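Local atomic coordinates of aminotransferase, class I (Staphylococcus aureus, PDB entry 2O1B), a protein that probably catalyses the pyridoxal-5'-phosphate-dependent transfer of an amino group between an amino acid and a 2-oxo acid, as aspartate aminotransferases do. Residues Gln70-Leu73 / Glu77-Lys80; Gly82-Lys87 / Tyr278-Asn283. All blocks are in the same frame, centred on the assembly; numbering follows the deposited sequence.

Contact 1. Residues Gln70-Leu73 / Glu77-Lys80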
loop_
_atom_site.group_PDB
_atom_site.type_symbol
_atom_site.label_atom_id
_atom_site.label_comp_id
_atom_site.label_asym_id
_atom_site.label_seq_id
_atom_site.Cartn_x
_atom_site.Cartn_y
_atom_site.Cartn_z
ATOM N N GLN A 70 14.866 -11.196 11.234
ATOM C CA GLN A 70 16.187 -10.657 11.512
ATOM C C GLN A 70 17.232 -11.175 10.520
ATOM O O GLN A 70 18.039 -10.402 10.003
ATOM C CB GLN A 70 16.607 -10.951 12.967
ATOM C CG GLN A 70 15.783 -10.129 13.967
ATOM C CD GLN A 70 16.061 -10.431 15.428
ATOM O OE1 GLN A 70 15.825 -9.577 16.288
ATOM N NE2 GLN A 70 16.542 -11.642 15.725
ATOM N N LYS A 71 17.182 -12.476 10.250
ATOM C CA LYS A 71 18.110 -13.116 9.325
ATOM C C LYS A 71 17.865 -12.705 7.885
ATOM O O LYS A 71 18.822 -12.452 7.144
ATOM C CB LYS A 71 18.078 -14.637 9.478
ATOM C CG LYS A 71 18.734 -15.090 10.763
ATOM C CD LYS A 71 18.979 -16.586 10.804
ATOM C CE LYS A 71 19.885 -16.960 11.973
ATOM N NZ LYS A 71 21.323 -16.580 11.752
ATOM N N ALA A 72 16.589 -12.622 7.503
ATOM C CA ALA A 72 16.169 -12.210 6.157
ATOM C C ALA A 72 16.613 -10.806 5.757
ATOM O O ALA A 72 16.592 -10.466 4.573
ATOM C CB ALA A 72 14.652 -12.335 6.012
ATOM N N LEU A 73 16.997 -9.978 6.728
ATOM C CA LEU A 73 17.380 -8.595 6.422
ATOM C C LEU A 73 18.765 -8.536 5.787
ATOM O O LEU A 73 19.100 -7.572 5.096
ATOM C CB LEU A 73 17.293 -7.694 7.672
ATOM C CG LEU A 73 15.863 -7.399 8.173
ATOM C CD1 LEU A 73 15.848 -7.017 9.659
ATOM C CD2 LEU A 73 15.155 -6.319 7.351
ATOM N N GLU A 77 18.991 -10.205 -2.072
ATOM C CA GLU A 77 17.729 -10.084 -2.821
ATOM C C GLU A 77 16.602 -9.423 -2.034
ATOM O O GLU A 77 15.716 -8.787 -2.631
ATOM C CB GLU A 77 17.284 -11.430 -3.417
ATOM C CG GLU A 77 17.711 -11.600 -4.903
ATOM C CD GLU A 77 17.864 -13.055 -5.380
ATOM O OE1 GLU A 77 17.075 -13.941 -4.977
ATOM O OE2 GLU A 77 18.769 -13.297 -6.201
ATOM N N ASN A 78 16.645 -9.545 -0.705
ATOM C CA ASN A 78 15.618 -8.960 0.152
ATOM C C ASN A 78 15.697 -7.442 0.302
ATOM O O ASN A 78 14.687 -6.788 0.570
ATOM C CB ASN A 78 15.616 -9.624 1.526
ATOM C CG ASN A 78 15.004 -11.014 1.501
ATOM O OD1 ASN A 78 15.205 -11.808 2.424
ATOM N ND2 ASN A 78 14.253 -11.312 0.456
ATOM N N GLN A 79 16.886 -6.885 0.110
ATOM C CA GLN A 79 17.102 -5.449 0.285
ATOM C C GLN A 79 16.672 -4.626 -0.929
ATOM O O GLN A 79 16.502 -3.400 -0.832
ATOM C CB GLN A 79 18.566 -5.188 0.644
ATOM C CG GLN A 79 19.020 -5.976 1.874
ATOM C CD GLN A 79 20.438 -5.677 2.317
ATOM O OE1 GLN A 79 20.831 -6.031 3.428
ATOM N NE2 GLN A 79 21.218 -5.031 1.457
ATOM N N LYS A 80 16.458 -5.325 -2.043
ATOM C CA LYS A 80 16.239 -4.741 -3.368
ATOM C C LYS A 80 14.845 -5.038 -3.905
ATOM O O LYS A 80 14.216 -6.006 -3.475
ATOM C CB LYS A 80 17.248 -5.345 -4.357
ATOM C CG LYS A 80 18.711 -5.217 -3.975
ATOM C CD LYS A 80 19.592 -5.821 -5.063
ATOM C CE LYS A 80 21.073 -5.643 -4.775
ATOM N NZ LYS A 80 21.489 -6.409 -3.568
#
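A72 and L73 turn their carbonyl oxygens onto the side chains of N78 and Q79, a tight helix-loop-helix join near the subunit interface of this class I aminotransferase, a family with the fold type I architecture of pyridoxal phosphate enzymes. Helix 63-72 leads into this join, and the short, weakly bonded helix 76-79 follows after a brief link. The nearest CA atoms, those of L73 and N78, are 6.5 Å apart. No clear backbone hydrogen bond crosses between the segments; the approach is made by side-chain amides to carbonyls.

N78 directs its CB toward the first segment, and A72 O lies 3.3 Å from N78 CB. The amide follows the same course: N78 CG is 3.5 Å from A72 O, while the atom modelled as N78 OD1 stands 2.9 Å from that oxygen. The angle from A72 C through A72 O to this atom is about 127°, which puts it well off the line of the carbonyl bond, whichever element it is.

Q79 reaches across differently. Its CB leaves to one side, but the chain beyond CG is extended (chi2 -176°) and carries the amide to L73. Along this arm Q79 CG passes 3.6 Å from L73 O. L73 sends its CB away from the second segment, and its side chain packs on A289 and on Q70 of the second subunit.

Outside the join, A72 rests on A289 and D292 of helix 288-300, and the backbone of Q79 hydrogen-bonds to the second subunit. Both amides are probably rotated by 180° in the model; turned back, each would bring its NH2 to the carbonyl, so a hydrogen bond is possible but not established. The atom modelled as Q79 OE1 lies 2.9 Å from L73 O, with an angle at that oxygen of about 156°.

Contact 2. Residues Gly82-Lys87 / Tyr278-Asn283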
loop_
_atom_site.group_PDB
_atom_site.type_symbol
_atom_site.label_atom_id
_atom_site.label_comp_id
_atom_site.label_asym_id
_atom_site.label_seq_id
_atom_site.Cartn_x
_atom_site.Cartn_y
_atom_site.Cartn_z
ATOM N N GLY A 82 12.032 -6.648 -6.009
ATOM C CA GLY A 82 11.868 -8.026 -6.478
ATOM C C GLY A 82 10.647 -8.145 -7.377
ATOM O O GLY A 82 10.106 -7.133 -7.836
ATOM N N ALA A 83 10.224 -9.379 -7.641
ATOM C CA ALA A 83 9.044 -9.626 -8.452
ATOM C C ALA A 83 7.832 -9.018 -7.766
ATOM O O ALA A 83 7.587 -9.274 -6.587
ATOM C CB ALA A 83 8.849 -11.132 -8.672
ATOM N N PHE A 84 7.089 -8.204 -8.511
ATOM C CA PHE A 84 5.887 -7.531 -8.006
ATOM C C PHE A 84 4.960 -8.459 -7.237
ATOM O O PHE A 84 4.511 -8.117 -6.133
ATOM C CB PHE A 84 5.099 -6.892 -9.157
ATOM C CG PHE A 84 5.694 -5.608 -9.682
ATOM C CD1 PHE A 84 7.035 -5.296 -9.491
ATOM C CD2 PHE A 84 4.905 -4.723 -10.408
ATOM C CE1 PHE A 84 7.574 -4.110 -9.992
ATOM C CE2 PHE A 84 5.433 -3.534 -10.919
ATOM C CZ PHE A 84 6.772 -3.231 -10.715
ATOM N N HIS A 85 4.678 -9.627 -7.816
ATOM C CA HIS A 85 3.667 -10.529 -7.268
ATOM C C HIS A 85 4.169 -11.514 -6.221
ATOM O O HIS A 85 3.422 -12.399 -5.813
ATOM C CB HIS A 85 2.948 -11.274 -8.393
ATOM C CG HIS A 85 2.208 -10.367 -9.313
ATOM N ND1 HIS A 85 2.252 -10.497 -10.683
ATOM C CD2 HIS A 85 1.446 -9.275 -9.061
ATOM C CE1 HIS A 85 1.526 -9.542 -11.237
ATOM N NE2 HIS A 85 1.025 -8.789 -10.274
ATOM N N GLY A 86 5.418 -11.362 -5.785
ATOM C CA GLY A 86 5.901 -12.115 -4.633
ATOM C C GLY A 86 6.792 -13.282 -4.976
ATOM O O GLY A 86 6.831 -13.734 -6.122
ATOM N N LYS A 87 7.518 -13.762 -3.972
ATOM C CA LYS A 87 8.385 -14.925 -4.125
ATOM C C LYS A 87 7.571 -16.186 -4.398
ATOM O O LYS A 87 6.458 -16.344 -3.894
ATOM C CB LYS A 87 9.210 -15.141 -2.857
ATOM C CG LYS A 87 10.246 -14.069 -2.582
ATOM C CD LYS A 87 11.068 -14.432 -1.373
ATOM C CE LYS A 87 12.075 -13.363 -1.101
ATOM N NZ LYS A 87 12.986 -13.789 -0.035
ATOM N N TYR A 278 -3.934 -4.479 -10.472
ATOM C CA TYR A 278 -4.038 -3.240 -9.714
ATOM C C TYR A 278 -2.767 -2.995 -8.911
ATOM O O TYR A 278 -2.261 -1.872 -8.869
ATOM C CB TYR A 278 -5.230 -3.307 -8.765
ATOM C CG TYR A 278 -5.399 -2.080 -7.894
ATOM C CD1 TYR A 278 -4.988 -2.082 -6.561
ATOM C CD2 TYR A 278 -5.966 -0.916 -8.406
ATOM C CE1 TYR A 278 -5.157 -0.959 -5.758
ATOM C CE2 TYR A 278 -6.124 0.212 -7.612
ATOM C CZ TYR A 278 -5.723 0.183 -6.293
ATOM O OH TYR A 278 -5.898 1.302 -5.515
ATOM N N GLN A 279 -2.250 -4.054 -8.296
ATOM C CA GLN A 279 -1.060 -3.938 -7.465
ATOM C C GLN A 279 0.250 -3.730 -8.249
ATOM O O GLN A 279 1.230 -3.261 -7.678
ATOM C CB GLN A 279 -0.980 -5.092 -6.453
ATOM C CG GLN A 279 -2.168 -5.060 -5.468
ATOM C CD GLN A 279 -2.074 -6.006 -4.283
ATOM O OE1 GLN A 279 -2.770 -5.803 -3.277
ATOM N NE2 GLN A 279 -1.254 -7.059 -4.393
ATOM N N THR A 280 0.276 -4.050 -9.545
ATOM C CA THR A 280 1.462 -3.704 -10.360
ATOM C C THR A 280 1.509 -2.186 -10.605
ATOM O O THR A 280 2.581 -1.612 -10.830
ATOM C CB THR A 280 1.501 -4.403 -11.738
ATOM O OG1 THR A 280 0.507 -3.826 -12.587
ATOM C CG2 THR A 280 1.268 -5.903 -11.622
ATOM N N HIS A 281 0.342 -1.549 -10.577
ATOM C CA HIS A 281 0.248 -0.091 -10.762
ATOM C C HIS A 281 0.398 0.758 -9.498
ATOM O O HIS A 281 0.814 1.915 -9.580
ATOM C CB HIS A 281 -1.081 0.279 -11.414
ATOM C CG HIS A 281 -1.322 -0.410 -12.716
ATOM N ND1 HIS A 281 -2.463 -1.143 -12.968
ATOM C CD2 HIS A 281 -0.564 -0.488 -13.837
ATOM C CE1 HIS A 281 -2.403 -1.629 -14.195
ATOM N NE2 HIS A 281 -1.260 -1.254 -14.741
ATOM N N THR A 282 0.033 0.198 -8.345
ATOM C CA THR A 282 0.002 0.958 -7.090
ATOM C C THR A 282 1.159 0.550 -6.182
ATOM O O THR A 282 1.396 1.164 -5.144
ATOM C CB THR A 282 -1.346 0.794 -6.372
ATOM O OG1 THR A 282 -1.615 -0.594 -6.181
ATOM C CG2 THR A 282 -2.484 1.396 -7.227
ATOM N N ASN A 283 1.894 -0.469 -6.599
ATOM C CA ASN A 283 2.983 -1.012 -5.789
ATOM C C ASN A 283 4.092 -1.609 -6.639
ATOM O O ASN A 283 3.930 -1.763 -7.850
ATOM C CB ASN A 283 2.447 -2.046 -4.786
ATOM C CG ASN A 283 2.141 -1.439 -3.444
ATOM O OD1 ASN A 283 3.050 -0.968 -2.739
ATOM N ND2 ASN A 283 0.867 -1.451 -3.065
#
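The F84 and T280 side chains cross at about a right angle, with T280 CB at the ring edge, in its plane and 3.7 Å from F84 CD2. F84 CE2 also lies 3.4 Å from T280 O, while N283 O stands over one ring face, 3.8 Å from the same CE2. H85 meets the threonine methyl: its NE2 is only 3.2 Å from T280 CG2, a tight approach, and also makes a weak hydrogen bond to K276 O.

A second layer fixes these groups. The type I turn A83-G86, closed by G86 N to A83 O at 3.1 Å, presents F84 and H85 from its two central positions, and G86 leaves it with a positive phi (103°) suited to glycine. T280 has its hydroxyl between backbone N and carbonyl carbon (chi1 72°), where OG1 bonds K277 O and sits over the H281 ring.

The oxygens T280 O and N283 O, at the C-terminal end of helix 269-282, both accept hydrogen bonds from K119 NZ of the second subunit. F84 also packs on that lysine, a member of the cofactor pocket. The helix end probably strengthens these acceptors, consistent with a contact that steadies a pocket residue across the interface.

Overall arrangement
From the N terminus, helix 63-72 leads into contact 1, which closes a short turn, with three residues between its segments, the last of them already in helix 76-79. One residue past K80, the first segment of contact 2 begins at G82; its partner, at the end of helix 269-282, arrives after 190 intervening residues, so this loop encloses all strands of the seven-stranded mixed sheet. The two loops are in series and neither crosses the other. Their centres are about 17 Å apart, yet N78 and K87 adjoin. Helix 288-300 ties them further: D292 touches A72 and forms a salt bridge with K87. Both contacts also touch the second subunit.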